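Local coordinates for protein aromatic amino acid aminotransferase I (Candida albicans WO-1, PDB 6HNU) that probably transfers the amino group of aromatic L-amino acids to 2-oxoglutarate, using pyridoxal 5'-phosphate as cofactor, at residues V292-S297 and W310-K315. Numbering follows the deposited sequence.
Sequences VVRLDS and WIVGQK. With PLP (pyridoxal-5'-phosphate), chain I.
One face of the Trp310 indole carries Asp296 CB in a CH-pi contact, 3.4 Å from the centroid of the five-membered ring. With Trp310 CG between its own backbone N and carbonyl carbon (chi1 64°), the indole comes beside Asp296, whose carboxylate plane is turned 35° against the ring plane. Asp296 OD2 comes within 3.0 Å of Trp310 NE1 at an angle too poor for a hydrogen bond; NE1 instead has a weak one to Thr122. The guanidinium of Arg294 has Asp296 OD2 in plane at its edge, but Arg294 NE donates to Asp296 OD1 (2.9 Å) from the syn side, 32° out of the carboxylate plane, a salt bridge within strand 292-297. A second carboxylate, Glu245, meets Arg294 NH1. Strands 292-297 and 309-314 form a beta hairpin in the mixed central sheet of the fold-type I PLP-dependent enzymes, and Arg294–Val312 and Asp296–Trp310 are its hydrogen-bonded pairs. On the sheet face carrying Leu295, Val293 CG1 packs tightly on Ile311 CG2 at 3.5 Å, and both side chains touch Tyr321 of helix 315-327. Beyond the paired residues, a water joins Val292 O to Gln314 N. At the other end Ser297 OG donates to phosphate oxygen O1P of PLP at 2.5 Å and is also hydrogen-bonded to Ser299 N.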
ATOM      1  N   VAL B 292      20.457 -12.102   0.830  1.00 15.92           N
ATOM      2  CA  VAL B 292      19.177 -12.442   0.134  1.00 15.74           C
ATOM      3  C   VAL B 292      18.038 -11.651   0.791  1.00 15.83           C
ATOM      4  O   VAL B 292      17.954 -11.650   2.037  1.00 14.84           O
ATOM      5  CB  VAL B 292      18.890 -13.948   0.082  1.00 15.35           C
ATOM      6  CG1 VAL B 292      17.601 -14.259  -0.659  1.00 16.21           C
ATOM      7  CG2 VAL B 292      20.020 -14.698  -0.568  1.00 15.12           C
ATOM      8  N   VAL B 293      17.164 -11.075  -0.036  1.00 16.50           N
ATOM      9  CA  VAL B 293      15.845 -10.568   0.405  1.00 14.90           C
ATOM     10  C   VAL B 293      14.795 -11.374  -0.335  1.00 14.81           C
ATOM     11  O   VAL B 293      14.852 -11.431  -1.575  1.00 13.46           O
ATOM     12  CB  VAL B 293      15.709  -9.053   0.232  1.00 15.69           C
ATOM     13  CG1 VAL B 293      14.401  -8.537   0.805  1.00 14.86           C
ATOM     14  CG2 VAL B 293      16.867  -8.323   0.884  1.00 17.12           C
ATOM     15  N   ARG B 294      13.897 -11.976   0.419  1.00 14.30           N
ATOM     16  CA  ARG B 294      12.772 -12.771  -0.137  1.00 15.02           C
ATOM     17  C   ARG B 294      11.468 -11.972  -0.042  1.00 15.05           C
ATOM     18  O   ARG B 294      11.148 -11.411   1.033  1.00 14.99           O
ATOM     19  CB  ARG B 294      12.669 -14.119   0.576  1.00 14.60           C
ATOM     20  CG  ARG B 294      11.493 -14.978   0.132  1.00 14.71           C
ATOM     21  CD  ARG B 294      11.405 -16.256   0.939  1.00 15.06           C
ATOM     22  NE  ARG B 294      10.480 -17.217   0.378  1.00 15.06           N
ATOM     23  CZ  ARG B 294      10.778 -18.159  -0.510  1.00 15.15           C
ATOM     24  NH1 ARG B 294      11.980 -18.232  -1.014  1.00 16.75           N
ATOM     25  NH2 ARG B 294       9.841 -18.971  -0.957  1.00 15.45           N
ATOM     26  N   LEU B 295      10.722 -11.921  -1.140  1.00 14.54           N
ATOM     27  CA  LEU B 295       9.371 -11.304  -1.204  1.00 14.49           C
ATOM     28  C   LEU B 295       8.364 -12.448  -1.177  1.00 14.78           C
ATOM     29  O   LEU B 295       8.247 -13.219  -2.157  1.00 15.46           O
ATOM     30  CB  LEU B 295       9.230 -10.411  -2.440  1.00 14.87           C
ATOM     31  CG  LEU B 295      10.455  -9.564  -2.783  1.00 14.21           C
ATOM     32  CD1 LEU B 295      10.182  -8.732  -4.019  1.00 15.58           C
ATOM     33  CD2 LEU B 295      10.889  -8.680  -1.625  1.00 14.60           C
ATOM     34  N   ASP B 296       7.680 -12.608  -0.052  1.00 14.43           N
ATOM     35  CA  ASP B 296       6.647 -13.661   0.119  1.00 14.66           C
ATOM     36  C   ASP B 296       5.246 -13.083   0.095  1.00 14.04           C
ATOM     37  O   ASP B 296       5.027 -11.967   0.614  1.00 14.98           O
ATOM     38  CB  ASP B 296       6.826 -14.381   1.468  1.00 15.56           C
ATOM     39  CG  ASP B 296       7.824 -15.516   1.435  1.00 16.83           C
ATOM     40  OD1 ASP B 296       7.675 -16.377   0.554  1.00 18.92           O
ATOM     41  OD2 ASP B 296       8.689 -15.586   2.358  1.00 16.62           O
ATOM     42  N   SER B 297       4.285 -13.811  -0.484  1.00 14.61           N
ATOM     43  CA  SER B 297       2.915 -13.297  -0.638  1.00 14.26           C
ATOM     44  C   SER B 297       1.895 -14.406  -0.366  1.00 15.48           C
ATOM     45  O   SER B 297       2.155 -15.557  -0.731  1.00 16.14           O
ATOM     46  CB  SER B 297       2.709 -12.789  -2.026  1.00 15.31           C
ATOM     47  OG  SER B 297       1.431 -12.209  -2.143  1.00 14.71           O
ATOM     48  N   TRP B 310       4.967 -10.636   3.115  1.00 15.57           N
ATOM     49  CA  TRP B 310       6.057 -10.298   4.045  1.00 14.78           C
ATOM     50  C   TRP B 310       7.392 -10.297   3.304  1.00 16.09           C
ATOM     51  O   TRP B 310       7.492 -10.715   2.114  1.00 14.89           O
ATOM     52  CB  TRP B 310       6.019 -11.196   5.296  1.00 14.73           C
ATOM     53  CG  TRP B 310       6.245 -12.642   5.030  1.00 14.95           C
ATOM     54  CD1 TRP B 310       7.413 -13.318   5.174  1.00 15.84           C
ATOM     55  CD2 TRP B 310       5.282 -13.593   4.547  1.00 16.34           C
ATOM     56  NE1 TRP B 310       7.231 -14.626   4.838  1.00 18.50           N
ATOM     57  CE2 TRP B 310       5.947 -14.827   4.430  1.00 16.85           C
ATOM     58  CE3 TRP B 310       3.938 -13.516   4.185  1.00 17.90           C
ATOM     59  CZ2 TRP B 310       5.312 -15.979   3.983  1.00 17.99           C
ATOM     60  CZ3 TRP B 310       3.303 -14.652   3.732  1.00 19.02           C
ATOM     61  CH2 TRP B 310       3.986 -15.862   3.637  1.00 17.36           C
ATOM     62  N   ILE B 311       8.404  -9.803   3.991  1.00 13.44           N
ATOM     63  CA  ILE B 311       9.762  -9.655   3.418  1.00 14.35           C
ATOM     64  C   ILE B 311      10.694 -10.301   4.426  1.00 16.57           C
ATOM     65  O   ILE B 311      10.563  -9.971   5.619  1.00 15.57           O
ATOM     66  CB  ILE B 311      10.079  -8.179   3.146  1.00 14.42           C
ATOM     67  CG1 ILE B 311       9.065  -7.544   2.182  1.00 15.01           C
ATOM     68  CG2 ILE B 311      11.496  -7.982   2.644  1.00 13.58           C
ATOM     69  CD1 ILE B 311       9.064  -6.015   2.173  1.00 15.65           C
ATOM     70  N   VAL B 312      11.564 -11.201   3.963  1.00 16.22           N
ATOM     71  CA  VAL B 312      12.574 -11.906   4.779  1.00 15.77           C
ATOM     72  C   VAL B 312      13.949 -11.373   4.408  1.00 15.86           C
ATOM     73  O   VAL B 312      14.301 -11.337   3.218  1.00 15.84           O
ATOM     74  CB  VAL B 312      12.519 -13.424   4.642  1.00 15.34           C
ATOM     75  CG1 VAL B 312      13.324 -14.077   5.747  1.00 16.65           C
ATOM     76  CG2 VAL B 312      11.078 -13.936   4.609  1.00 16.01           C
ATOM     77  N   GLY B 313      14.738 -11.053   5.426  1.00 17.39           N
ATOM     78  CA  GLY B 313      16.102 -10.571   5.223  1.00 16.69           C
ATOM     79  C   GLY B 313      16.753 -10.141   6.523  1.00 16.70           C
ATOM     80  O   GLY B 313      16.211 -10.373   7.624  1.00 15.89           O
ATOM     81  N   GLN B 314      17.958  -9.590   6.407  1.00 17.06           N
ATOM     82  CA  GLN B 314      18.725  -9.293   7.632  1.00 18.44           C
ATOM     83  C   GLN B 314      18.103  -8.056   8.289  1.00 19.09           C
ATOM     84  O   GLN B 314      17.539  -7.203   7.586  1.00 18.87           O
ATOM     85  CB  GLN B 314      20.222  -9.224   7.380  1.00 19.20           C
ATOM     86  CG  GLN B 314      20.696  -8.131   6.472  1.00 19.59           C
ATOM     87  CD  GLN B 314      22.194  -8.001   6.645  1.00 23.31           C
ATOM     88  OE1 GLN B 314      22.664  -7.536   7.686  1.00 24.16           O
ATOM     89  NE2 GLN B 314      22.964  -8.490   5.679  1.00 21.95           N
ATOM     90  N   LYS B 315      18.176  -8.017   9.612  1.00 19.49           N
ATOM     91  CA  LYS B 315      17.523  -6.995  10.473  1.00 23.09           C
ATOM     92  C   LYS B 315      17.814  -5.599   9.950  1.00 20.05           C
ATOM     93  O   LYS B 315      16.873  -4.830   9.800  1.00 18.97           O
ATOM     94  CB  LYS B 315      18.040  -7.099  11.907  1.00 27.35           C
ATOM     95  CG  LYS B 315      16.983  -6.967  12.977  1.00 38.87           C
ATOM     96  CD  LYS B 315      16.411  -8.316  13.343  1.00 46.67           C
ATOM     97  CE  LYS B 315      17.236  -9.039  14.389  1.00 45.07           C
ATOM     98  NZ  LYS B 315      16.607 -10.328  14.749  1.00 47.36           N
TER
HETATM   99  N1  PLP I 502       5.753 -10.894  -8.571  1.00 25.81           N
HETATM  100  C2  PLP I 502       5.629 -11.687  -9.638  1.00 23.33           C
HETATM  101  C2A PLP I 502       6.862 -12.150 -10.330  1.00 26.54           C
HETATM  102  C3  PLP I 502       4.378 -12.076 -10.110  1.00 24.00           C
HETATM  103  O3  PLP I 502       4.321 -12.832 -11.249  1.00 21.64           O
HETATM  104  C4  PLP I 502       3.225 -11.603  -9.451  1.00 25.89           C
HETATM  105  C4A PLP I 502       1.901 -11.973  -9.948  1.00 29.74           C
HETATM  106  C5  PLP I 502       3.374 -10.803  -8.310  1.00 23.78           C
HETATM  107  C6  PLP I 502       4.646 -10.458  -7.931  1.00 25.06           C
HETATM  108  C5A PLP I 502       2.185 -10.202  -7.601  1.00 24.67           C
HETATM  109  O4P PLP I 502       2.299 -10.374  -6.162  1.00 21.78           O
HETATM  110  P   PLP I 502       1.316  -9.762  -5.135  1.00 20.55           P
HETATM  111  O1P PLP I 502       1.821 -10.385  -3.853  1.00 19.56           O
HETATM  112  O2P PLP I 502      -0.110 -10.220  -5.553  1.00 18.46           O
HETATM  113  O3P PLP I 502       1.467  -8.244  -5.192  1.00 19.83           O
HETATM  114  O   HOH W   1      19.059  -9.785   3.718  1.00 15.87           O